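Local coordinates for VlsE1 (PDB 1L8W), which is a variable surface lipoprotein of the Lyme disease spirochaete and probably helps it evade the host immune response by antigenic variation, at residues 58-66 / 278-286; 219-227 / 310-318. All blocks are in the same frame, centred on the assembly; numbering follows the deposited sequence.

Contact 1: residues 58-66 / 278-286; sequences KKSDVKTYF and LRGMAKDGK
Lys59 NZ sits among the backbone carbonyls of Gly280, Ala282 and Gly285. Lys59, near the start of the helix that runs on through Phe66, reaches over to the end of the helix that closes at Met281. Its chain runs extended to CE, then turns at the last torsion (chi4 -67°), which brings NZ in among these carbonyls. Lys59 NZ donates to Gly280 O at 2.7 Å, from above the carbonyl plane. A second bond runs from Lys59 NZ to Ala282 O at 2.8 Å, at a slight tilt. The third, from Lys59 NZ to Gly285 O at 2.8 Å, lies in the carbonyl plane on a lone pair. Arg279 O is also close, 2.9 Å from Lys59 NZ. The three bonds fix the rotation of the ammonium in a buried place, and the helix end probably favours its positive charge. Ala282 O also accepts from Gly285 N, at 3.2 Å, in a type II beta turn.

The apolar part lies beside this site. The selenomethionine Met281 lies near Val62 and Phe66, though the position of its CE is doubtful. Helix 153-170 adds Ile159 to Met281 and Ile166 to Phe66.

The whole is a helix C-terminus followed by a beta turn, with their carbonyls gathered around a lysine from another helix of this mainly helical lipoprotein fold.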
ATOM      1  N   LYS A  58      12.088  -3.632  -4.606  1.00 17.56           N
ATOM      2  CA  LYS A  58      11.303  -3.974  -5.776  1.00 16.30           C
ATOM      3  C   LYS A  58       9.882  -4.379  -5.424  1.00 15.73           C
ATOM      4  O   LYS A  58       9.580  -4.739  -4.284  1.00 14.47           O
ATOM      5  CB  LYS A  58      11.965  -5.138  -6.517  1.00 19.13           C
ATOM      6  CG  LYS A  58      13.446  -4.961  -6.794  1.00 20.57           C
ATOM      7  CD  LYS A  58      13.697  -3.793  -7.729  1.00 24.70           C
ATOM      8  CE  LYS A  58      15.116  -3.848  -8.279  1.00 26.99           C
ATOM      9  NZ  LYS A  58      15.522  -2.564  -8.897  1.00 32.02           N
ATOM     10  N   LYS A  59       9.013  -4.323  -6.426  1.00 14.28           N
ATOM     11  CA  LYS A  59       7.638  -4.733  -6.255  1.00 14.50           C
ATOM     12  C   LYS A  59       7.642  -6.224  -5.888  1.00 16.90           C
ATOM     13  O   LYS A  59       6.704  -6.719  -5.278  1.00 17.63           O
ATOM     14  CB  LYS A  59       6.866  -4.514  -7.552  1.00 14.20           C
ATOM     15  CG  LYS A  59       6.742  -3.051  -7.982  1.00 11.63           C
ATOM     16  CD  LYS A  59       6.026  -2.961  -9.326  1.00 11.07           C
ATOM     17  CE  LYS A  59       5.892  -1.526  -9.843  1.00 15.06           C
ATOM     18  NZ  LYS A  59       4.973  -0.688  -9.007  1.00 14.65           N
ATOM     19  N   SER A  60       8.700  -6.936  -6.268  1.00 15.80           N
ATOM     20  CA  SER A  60       8.802  -8.361  -5.958  1.00 16.96           C
ATOM     21  C   SER A  60       9.105  -8.556  -4.463  1.00 15.37           C
ATOM     22  O   SER A  60       8.769  -9.588  -3.884  1.00 14.13           O
ATOM     23  CB  SER A  60       9.888  -9.022  -6.821  1.00 14.58           C
ATOM     24  OG  SER A  60      11.177  -8.540  -6.492  1.00 20.10           O
ATOM     25  N   ASP A  61       9.732  -7.556  -3.849  1.00 14.57           N
ATOM     26  CA  ASP A  61      10.040  -7.606  -2.429  1.00 15.77           C
ATOM     27  C   ASP A  61       8.726  -7.585  -1.645  1.00 16.74           C
ATOM     28  O   ASP A  61       8.646  -8.122  -0.532  1.00 16.76           O
ATOM     29  CB  ASP A  61      10.896  -6.407  -2.007  1.00 18.19           C
ATOM     30  CG  ASP A  61      12.328  -6.525  -2.469  1.00 18.54           C
ATOM     31  OD1 ASP A  61      12.930  -7.595  -2.245  1.00 22.35           O
ATOM     32  OD2 ASP A  61      12.854  -5.556  -3.053  1.00 19.53           O
ATOM     33  N   VAL A  62       7.702  -6.977  -2.241  1.00 13.55           N
ATOM     34  CA  VAL A  62       6.391  -6.885  -1.617  1.00 16.99           C
ATOM     35  C   VAL A  62       5.769  -8.276  -1.504  1.00 17.30           C
ATOM     36  O   VAL A  62       5.146  -8.620  -0.498  1.00 16.95           O
ATOM     37  CB  VAL A  62       5.446  -5.965  -2.441  1.00 19.01           C
ATOM     38  CG1 VAL A  62       4.053  -5.940  -1.812  1.00 18.21           C
ATOM     39  CG2 VAL A  62       6.026  -4.562  -2.511  1.00 12.37           C
ATOM     40  N   LYS A  63       5.949  -9.073  -2.547  1.00 17.23           N
ATOM     41  CA  LYS A  63       5.418 -10.422  -2.558  1.00 17.75           C
ATOM     42  C   LYS A  63       6.161 -11.223  -1.501  1.00 16.37           C
ATOM     43  O   LYS A  63       5.550 -11.951  -0.709  1.00 17.88           O
ATOM     44  CB  LYS A  63       5.609 -11.053  -3.939  1.00 18.09           C
ATOM     45  CG  LYS A  63       4.916 -12.401  -4.132  1.00 20.85           C
ATOM     46  CD  LYS A  63       5.230 -12.959  -5.510  1.00 21.30           C
ATOM     47  CE  LYS A  63       4.502 -14.260  -5.772  1.00 23.77           C
ATOM     48  NZ  LYS A  63       3.040 -14.056  -5.860  1.00 31.74           N
ATOM     49  N   THR A  64       7.480 -11.071  -1.485  1.00 15.70           N
ATOM     50  CA  THR A  64       8.333 -11.774  -0.525  1.00 12.74           C
ATOM     51  C   THR A  64       7.890 -11.462   0.906  1.00 13.62           C
ATOM     52  O   THR A  64       7.843 -12.352   1.765  1.00 11.96           O
ATOM     53  CB  THR A  64       9.809 -11.360  -0.714  1.00 13.11           C
ATOM     54  OG1 THR A  64      10.230 -11.719  -2.037  1.00 16.69           O
ATOM     55  CG2 THR A  64      10.711 -12.048   0.305  1.00 14.34           C
ATOM     56  N   TYR A  65       7.579 -10.191   1.157  1.00 13.54           N
ATOM     57  CA  TYR A  65       7.119  -9.758   2.468  1.00 13.60           C
ATOM     58  C   TYR A  65       5.882 -10.552   2.895  1.00 13.51           C
ATOM     59  O   TYR A  65       5.858 -11.130   3.983  1.00 15.97           O
ATOM     60  CB  TYR A  65       6.784  -8.262   2.460  1.00 15.59           C
ATOM     61  CG  TYR A  65       6.005  -7.820   3.683  1.00 15.88           C
ATOM     62  CD1 TYR A  65       6.647  -7.550   4.899  1.00 13.13           C
ATOM     63  CD2 TYR A  65       4.613  -7.735   3.640  1.00 16.67           C
ATOM     64  CE1 TYR A  65       5.912  -7.210   6.041  1.00 15.84           C
ATOM     65  CE2 TYR A  65       3.869  -7.397   4.773  1.00 18.07           C
ATOM     66  CZ  TYR A  65       4.520  -7.140   5.969  1.00 19.37           C
ATOM     67  OH  TYR A  65       3.764  -6.837   7.082  1.00 19.13           O
ATOM     68  N   PHE A  66       4.860 -10.588   2.044  1.00 13.55           N
ATOM     69  CA  PHE A  66       3.645 -11.333   2.376  1.00 13.36           C
ATOM     70  C   PHE A  66       3.891 -12.834   2.551  1.00 12.74           C
ATOM     71  O   PHE A  66       3.395 -13.429   3.501  1.00 12.72           O
ATOM     72  CB  PHE A  66       2.550 -11.104   1.319  1.00 15.04           C
ATOM     73  CG  PHE A  66       1.946  -9.720   1.348  1.00 14.52           C
ATOM     74  CD1 PHE A  66       1.397  -9.205   2.521  1.00 16.83           C
ATOM     75  CD2 PHE A  66       1.911  -8.939   0.195  1.00 12.96           C
ATOM     76  CE1 PHE A  66       0.817  -7.921   2.541  1.00 17.39           C
ATOM     77  CE2 PHE A  66       1.338  -7.669   0.202  1.00 11.59           C
ATOM     78  CZ  PHE A  66       0.791  -7.156   1.372  1.00 16.03           C
ATOM     79  N   LEU A 278      -0.147   2.115  -3.398  1.00 14.70           N
ATOM     80  CA  LEU A 278      -0.771   1.061  -4.193  1.00 16.55           C
ATOM     81  C   LEU A 278      -0.114   0.949  -5.565  1.00 18.45           C
ATOM     82  O   LEU A 278       0.139  -0.154  -6.050  1.00 20.48           O
ATOM     83  CB  LEU A 278      -2.262   1.333  -4.378  1.00 13.69           C
ATOM     84  CG  LEU A 278      -3.198   0.868  -3.261  1.00 17.24           C
ATOM     85  CD1 LEU A 278      -4.557   1.514  -3.435  1.00 14.22           C
ATOM     86  CD2 LEU A 278      -3.309  -0.655  -3.278  1.00 12.18           C
ATOM     87  N   ARG A 279       0.167   2.095  -6.181  1.00 16.09           N
ATOM     88  CA  ARG A 279       0.781   2.123  -7.498  1.00 16.13           C
ATOM     89  C   ARG A 279       2.185   1.534  -7.438  1.00 17.93           C
ATOM     90  O   ARG A 279       2.567   0.735  -8.293  1.00 14.44           O
ATOM     91  CB  ARG A 279       0.833   3.557  -8.009  1.00 15.36           C
ATOM     92  CG  ARG A 279       1.502   3.726  -9.348  1.00 13.97           C
ATOM     93  CD  ARG A 279       0.472   4.032 -10.394  1.00 20.36           C
ATOM     94  NE  ARG A 279       1.012   4.853 -11.455  1.00 17.24           N
ATOM     95  CZ  ARG A 279       0.338   5.195 -12.546  1.00 19.41           C
ATOM     96  NH1 ARG A 279      -0.908   4.771 -12.723  1.00 18.82           N
ATOM     97  NH2 ARG A 279       0.903   5.984 -13.444  1.00 17.02           N
ATOM     98  N   GLY A 280       2.940   1.935  -6.416  1.00 19.08           N
ATOM     99  CA  GLY A 280       4.288   1.432  -6.241  1.00 18.32           C
ATOM    100  C   GLY A 280       4.370  -0.067  -5.977  1.00 19.90           C
ATOM    101  O   GLY A 280       5.342  -0.709  -6.369  1.00 21.14           O
HETATM  102  N   MSE A 281       3.361  -0.633  -5.318  1.00 19.92           N
HETATM  103  CA  MSE A 281       3.359  -2.063  -5.021  1.00 20.54           C
HETATM  104  C   MSE A 281       2.825  -2.914  -6.172  1.00 19.39           C
HETATM  105  O   MSE A 281       3.229  -4.068  -6.333  1.00 18.46           O
HETATM  106  CB  MSE A 281       2.494  -2.374  -3.791  1.00 20.81           C
HETATM  107  CG  MSE A 281       2.917  -1.752  -2.483  1.00 27.62           C
HETATM  108 SE   MSE A 281       1.710  -2.300  -1.031  1.00 35.37          SE
HETATM  109  CE  MSE A 281       2.778  -3.649  -0.230  1.00 35.08           C
ATOM    110  N   ALA A 282       1.908  -2.357  -6.956  1.00 17.89           N
ATOM    111  CA  ALA A 282       1.297  -3.117  -8.034  1.00 17.78           C
ATOM    112  C   ALA A 282       2.090  -3.275  -9.328  1.00 17.07           C
ATOM    113  O   ALA A 282       2.921  -2.446  -9.685  1.00 19.35           O
ATOM    114  CB  ALA A 282      -0.081  -2.546  -8.343  1.00 16.20           C
ATOM    115  N   LYS A 283       1.808  -4.372 -10.019  1.00 17.33           N
ATOM    116  CA  LYS A 283       2.414  -4.692 -11.301  1.00 19.05           C
ATOM    117  C   LYS A 283       2.048  -3.610 -12.323  1.00 19.83           C
ATOM    118  O   LYS A 283       0.906  -3.155 -12.363  1.00 19.06           O
ATOM    119  CB  LYS A 283       1.886  -6.046 -11.778  1.00 21.49           C
ATOM    120  CG  LYS A 283       1.986  -6.280 -13.277  1.00 24.23           C
ATOM    121  CD  LYS A 283       1.132  -7.466 -13.694  1.00 29.77           C
ATOM    122  CE  LYS A 283       1.982  -8.662 -14.081  1.00 32.08           C
ATOM    123  NZ  LYS A 283       2.727  -8.422 -15.343  1.00 31.28           N
ATOM    124  N   ASP A 284       3.025  -3.225 -13.144  1.00 20.95           N
ATOM    125  CA  ASP A 284       2.872  -2.203 -14.179  1.00 22.59           C
ATOM    126  C   ASP A 284       2.627  -0.796 -13.641  1.00 23.86           C
ATOM    127  O   ASP A 284       2.367   0.130 -14.414  1.00 25.40           O
ATOM    128  CB  ASP A 284       1.746  -2.559 -15.156  1.00 25.90           C
ATOM    129  CG  ASP A 284       2.055  -3.798 -15.986  1.00 28.48           C
ATOM    130  OD1 ASP A 284       3.243  -4.022 -16.319  1.00 27.45           O
ATOM    131  OD2 ASP A 284       1.100  -4.535 -16.319  1.00 25.61           O
ATOM    132  N   GLY A 285       2.701  -0.631 -12.323  1.00 22.38           N
ATOM    133  CA  GLY A 285       2.492   0.685 -11.748  1.00 21.85           C
ATOM    134  C   GLY A 285       3.776   1.483 -11.804  1.00 20.85           C
ATOM    135  O   GLY A 285       4.745   1.130 -11.143  1.00 22.41           O
ATOM    136  N   LYS A 286       3.795   2.556 -12.589  1.00 21.78           N
ATOM    137  CA  LYS A 286       4.990   3.387 -12.726  1.00 22.26           C
ATOM    138  C   LYS A 286       4.660   4.877 -12.638  1.00 21.31           C
ATOM    139  O   LYS A 286       3.510   5.275 -12.783  1.00 20.52           O
ATOM    140  CB  LYS A 286       5.663   3.103 -14.067  1.00 24.00           C
ATOM    141  CG  LYS A 286       5.906   1.633 -14.322  1.00 27.70           C
ATOM    142  CD  LYS A 286       6.377   1.399 -15.747  1.00 29.60           C
ATOM    143  CE  LYS A 286       6.684  -0.071 -15.996  1.00 29.83           C
ATOM    144  NZ  LYS A 286       7.144  -0.285 -17.396  1.00 33.47           N
TER

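Contact 2: residues 219-227 / 310-318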
ATOM      1  N   SER A 219       0.788   9.067   8.611  1.00 22.42           N
ATOM      2  CA  SER A 219       1.435   7.909   9.206  1.00 22.57           C
ATOM      3  C   SER A 219       1.074   6.662   8.393  1.00 22.26           C
ATOM      4  O   SER A 219       0.289   6.731   7.446  1.00 22.91           O
ATOM      5  CB  SER A 219       1.002   7.759  10.678  1.00 22.21           C
ATOM      6  OG  SER A 219      -0.353   7.340  10.807  1.00 21.82           O
ATOM      7  N   GLY A 220       1.653   5.526   8.755  1.00 24.34           N
ATOM      8  CA  GLY A 220       1.361   4.294   8.043  1.00 22.43           C
ATOM      9  C   GLY A 220      -0.073   3.865   8.269  1.00 23.23           C
ATOM     10  O   GLY A 220      -0.744   3.411   7.339  1.00 22.74           O
ATOM     11  N   GLU A 221      -0.542   4.003   9.508  1.00 23.63           N
ATOM     12  CA  GLU A 221      -1.915   3.642   9.854  1.00 25.95           C
ATOM     13  C   GLU A 221      -2.908   4.376   8.952  1.00 26.40           C
ATOM     14  O   GLU A 221      -3.817   3.763   8.381  1.00 27.77           O
ATOM     15  CB  GLU A 221      -2.219   3.996  11.311  1.00 29.38           C
ATOM     16  CG  GLU A 221      -1.395   3.247  12.340  1.00 32.97           C
ATOM     17  CD  GLU A 221       0.091   3.524  12.208  1.00 36.20           C
ATOM     18  OE1 GLU A 221       0.466   4.711  12.099  1.00 37.24           O
ATOM     19  OE2 GLU A 221       0.885   2.558  12.218  1.00 37.63           O
ATOM     20  N   GLN A 222      -2.727   5.687   8.819  1.00 25.18           N
ATOM     21  CA  GLN A 222      -3.614   6.502   7.992  1.00 24.21           C
ATOM     22  C   GLN A 222      -3.637   6.051   6.538  1.00 23.14           C
ATOM     23  O   GLN A 222      -4.695   6.004   5.920  1.00 25.01           O
ATOM     24  CB  GLN A 222      -3.209   7.978   8.075  1.00 20.84           C
ATOM     25  CG  GLN A 222      -3.525   8.630   9.406  1.00 19.66           C
ATOM     26  CD  GLN A 222      -3.070  10.078   9.456  1.00 22.78           C
ATOM     27  OE1 GLN A 222      -1.890  10.364   9.643  1.00 18.26           O
ATOM     28  NE2 GLN A 222      -4.009  10.999   9.265  1.00 25.54           N
ATOM     29  N   ILE A 223      -2.468   5.733   5.989  1.00 23.43           N
ATOM     30  CA  ILE A 223      -2.390   5.264   4.609  1.00 22.81           C
ATOM     31  C   ILE A 223      -3.071   3.893   4.507  1.00 21.47           C
ATOM     32  O   ILE A 223      -3.736   3.591   3.519  1.00 20.68           O
ATOM     33  CB  ILE A 223      -0.924   5.148   4.139  1.00 21.02           C
ATOM     34  CG1 ILE A 223      -0.235   6.513   4.243  1.00 22.78           C
ATOM     35  CG2 ILE A 223      -0.883   4.687   2.702  1.00 17.47           C
ATOM     36  CD1 ILE A 223       1.282   6.464   4.101  1.00 20.12           C
ATOM     37  N   LEU A 224      -2.907   3.080   5.546  1.00 20.81           N
ATOM     38  CA  LEU A 224      -3.507   1.753   5.599  1.00 22.09           C
ATOM     39  C   LEU A 224      -5.027   1.890   5.573  1.00 23.64           C
ATOM     40  O   LEU A 224      -5.708   1.221   4.797  1.00 24.61           O
ATOM     41  CB  LEU A 224      -3.091   1.035   6.887  1.00 21.96           C
ATOM     42  CG  LEU A 224      -2.615  -0.423   6.818  1.00 21.16           C
ATOM     43  CD1 LEU A 224      -2.730  -1.047   8.202  1.00 19.04           C
ATOM     44  CD2 LEU A 224      -3.443  -1.217   5.827  1.00 19.28           C
ATOM     45  N   SER A 225      -5.552   2.768   6.425  1.00 24.52           N
ATOM     46  CA  SER A 225      -6.988   3.001   6.511  1.00 22.85           C
ATOM     47  C   SER A 225      -7.547   3.486   5.173  1.00 22.28           C
ATOM     48  O   SER A 225      -8.601   3.028   4.723  1.00 20.16           O
ATOM     49  CB  SER A 225      -7.285   4.028   7.614  1.00 24.03           C
ATOM     50  OG  SER A 225      -8.679   4.139   7.854  1.00 28.84           O
ATOM     51  N   ALA A 226      -6.842   4.414   4.533  1.00 21.29           N
ATOM     52  CA  ALA A 226      -7.289   4.932   3.242  1.00 21.11           C
ATOM     53  C   ALA A 226      -7.404   3.809   2.203  1.00 21.69           C
ATOM     54  O   ALA A 226      -8.275   3.847   1.336  1.00 21.23           O
ATOM     55  CB  ALA A 226      -6.324   6.019   2.742  1.00 19.34           C
ATOM     56  N   ILE A 227      -6.524   2.811   2.285  1.00 21.72           N
ATOM     57  CA  ILE A 227      -6.578   1.702   1.334  1.00 23.20           C
ATOM     58  C   ILE A 227      -7.736   0.771   1.684  1.00 22.67           C
ATOM     59  O   ILE A 227      -8.436   0.270   0.809  1.00 22.71           O
ATOM     60  CB  ILE A 227      -5.251   0.901   1.312  1.00 23.35           C
ATOM     61  CG1 ILE A 227      -4.119   1.782   0.753  1.00 19.75           C
ATOM     62  CG2 ILE A 227      -5.420  -0.356   0.454  1.00 21.94           C
ATOM     63  CD1 ILE A 227      -2.710   1.169   0.870  1.00 15.37           C
ATOM     64  N   ARG A 310       6.858   1.328   2.569  1.00 17.67           N
ATOM     65  CA  ARG A 310       7.443   0.950   3.849  1.00 14.19           C
ATOM     66  C   ARG A 310       6.501   1.311   5.000  1.00 16.26           C
ATOM     67  O   ARG A 310       6.419   0.577   5.985  1.00 16.29           O
ATOM     68  CB  ARG A 310       8.795   1.637   4.062  1.00 15.58           C
ATOM     69  CG  ARG A 310       9.949   1.073   3.242  1.00 14.90           C
ATOM     70  CD  ARG A 310      11.286   1.598   3.746  1.00 10.48           C
ATOM     71  NE  ARG A 310      11.453   3.029   3.500  1.00 20.54           N
ATOM     72  CZ  ARG A 310      12.208   3.543   2.532  1.00 16.15           C
ATOM     73  NH1 ARG A 310      12.880   2.748   1.710  1.00 18.02           N
ATOM     74  NH2 ARG A 310      12.291   4.853   2.386  1.00 15.85           N
ATOM     75  N   LYS A 311       5.797   2.439   4.886  1.00 15.31           N
ATOM     76  CA  LYS A 311       4.866   2.853   5.939  1.00 12.96           C
ATOM     77  C   LYS A 311       3.653   1.919   6.013  1.00 15.22           C
ATOM     78  O   LYS A 311       3.225   1.524   7.103  1.00 15.88           O
ATOM     79  CB  LYS A 311       4.375   4.297   5.720  1.00 11.68           C
ATOM     80  CG  LYS A 311       5.373   5.381   6.099  1.00 12.18           C
ATOM     81  CD  LYS A 311       4.723   6.781   6.076  1.00  9.34           C
ATOM     82  CE  LYS A 311       5.686   7.828   6.645  1.00  8.89           C
ATOM     83  NZ  LYS A 311       5.068   9.177   6.730  1.00  6.30           N
ATOM     84  N   VAL A 312       3.087   1.577   4.862  1.00 15.45           N
ATOM     85  CA  VAL A 312       1.928   0.687   4.842  1.00 17.62           C
ATOM     86  C   VAL A 312       2.242  -0.735   5.347  1.00 15.46           C
ATOM     87  O   VAL A 312       1.513  -1.277   6.184  1.00 18.62           O
ATOM     88  CB  VAL A 312       1.312   0.629   3.427  1.00 14.93           C
ATOM     89  CG1 VAL A 312       2.406   0.554   2.413  1.00 24.22           C
ATOM     90  CG2 VAL A 312       0.412  -0.582   3.287  1.00 20.65           C
ATOM     91  N   LEU A 313       3.334  -1.321   4.872  1.00 13.13           N
ATOM     92  CA  LEU A 313       3.719  -2.674   5.287  1.00 12.80           C
ATOM     93  C   LEU A 313       4.137  -2.734   6.753  1.00 12.90           C
ATOM     94  O   LEU A 313       3.916  -3.732   7.431  1.00 12.65           O
ATOM     95  CB  LEU A 313       4.869  -3.191   4.422  1.00 14.16           C
ATOM     96  CG  LEU A 313       4.600  -3.361   2.931  1.00 14.93           C
ATOM     97  CD1 LEU A 313       5.809  -4.011   2.272  1.00 17.83           C
ATOM     98  CD2 LEU A 313       3.373  -4.226   2.743  1.00 16.41           C
ATOM     99  N   GLY A 314       4.768  -1.672   7.231  1.00 11.47           N
ATOM    100  CA  GLY A 314       5.166  -1.629   8.623  1.00 13.83           C
ATOM    101  C   GLY A 314       3.928  -1.589   9.502  1.00 14.60           C
ATOM    102  O   GLY A 314       3.888  -2.224  10.553  1.00 17.27           O
ATOM    103  N   ALA A 315       2.903  -0.860   9.071  1.00 12.50           N
ATOM    104  CA  ALA A 315       1.675  -0.778   9.855  1.00 15.96           C
ATOM    105  C   ALA A 315       0.952  -2.137   9.855  1.00 18.47           C
ATOM    106  O   ALA A 315       0.351  -2.537  10.857  1.00 19.38           O
ATOM    107  CB  ALA A 315       0.761   0.331   9.296  1.00 12.56           C
ATOM    108  N   ILE A 316       1.016  -2.846   8.730  1.00 19.76           N
ATOM    109  CA  ILE A 316       0.385  -4.154   8.627  1.00 19.30           C
ATOM    110  C   ILE A 316       1.100  -5.069   9.613  1.00 19.06           C
ATOM    111  O   ILE A 316       0.467  -5.845  10.333  1.00 20.45           O
ATOM    112  CB  ILE A 316       0.495  -4.724   7.187  1.00 18.46           C
ATOM    113  CG1 ILE A 316      -0.425  -3.938   6.243  1.00 14.67           C
ATOM    114  CG2 ILE A 316       0.125  -6.198   7.173  1.00 14.35           C
ATOM    115  CD1 ILE A 316      -0.352  -4.387   4.794  1.00 15.51           C
ATOM    116  N   THR A 317       2.419  -4.944   9.665  1.00 19.01           N
ATOM    117  CA  THR A 317       3.230  -5.732  10.582  1.00 17.98           C
ATOM    118  C   THR A 317       2.832  -5.436  12.033  1.00 20.24           C
ATOM    119  O   THR A 317       2.688  -6.350  12.847  1.00 20.91           O
ATOM    120  CB  THR A 317       4.724  -5.421  10.377  1.00 19.30           C
ATOM    121  OG1 THR A 317       5.124  -5.870   9.080  1.00 20.40           O
ATOM    122  CG2 THR A 317       5.582  -6.110  11.431  1.00 20.92           C
ATOM    123  N   GLY A 318       2.646  -4.158  12.353  1.00 20.65           N
ATOM    124  CA  GLY A 318       2.262  -3.792  13.705  1.00 20.35           C
ATOM    125  C   GLY A 318       0.872  -4.298  14.050  1.00 21.40           C
ATOM    126  O   GLY A 318       0.644  -4.823  15.137  1.00 22.19           O
TER
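Gly220 sits against Lys311 where two helices cross at a right angle. This is an orthogonal helix-helix packing within the helical fold, with glycine at the crossing point. The axes of helices 220-227 and 310-318 come within 7.9 Å. Gly220 has no side chain, so backbone meets backbone: its CA makes a CH...O contact with Lys311 O at 3.5 Å. Ala315 fills the next position, with its CB 3.8 Å from Gly220 C.

The tight, buried side continues through larger side chains. Leu224 straddles two residues of the other helix. Leu224 CD1 lies 3.9 Å from Ala315 CB, while its CD2 reaches Ile316 CG1. The Leu224 and Ile316 side chains cross at about a right angle. Leu224 adopts a first torsion away from the staggered positions (chi1 -134°), with its two methyls on different residues. Ile227 meets Val312 more distantly, CD1 to CG2 at 4.3 Å. Helix 153-170 covers Leu224 and Ile227 with Ile163.

The other side is looser and partly open to solvent. Lys311 lies extended across the start of helix 220-227, and its CD is 4.0 Å from Ile223 CD1. Its ammonium goes on to the carbonyls of Val215 and Val218. No hydrogen bond joins the two segments. Ser219, at the N-cap position, gives its backbone N to Gln222 OE1. Glu221 folds back at chi2 (62°): its OE2 touches Ala315 CB, and its OE1 accepts from Ser219 OG at 3.0 Å.

Both contacts are buried, but their chemistry differs. Contact 1 joins the first turns of one helix to the end of another and the turn after it. It is held by a lysine ammonium bonded to backbone carbonyl oxygens, with a small apolar patch. Contact 2 sets the first turns of helix 220-230 across the flank of helix 294-333 by apolar packing, and its polar groups lie toward the partly exposed side. Helix 153-170 packs against both. Helix 294-333 also borders contact 1, through Leu313 next to Tyr65 and Met281. Tyr65 OH ties the contacts directly, with probable hydrogen bonds to Thr317 OG1 (2.6 Å) and Leu313 O. The centres lie about 15 Å apart.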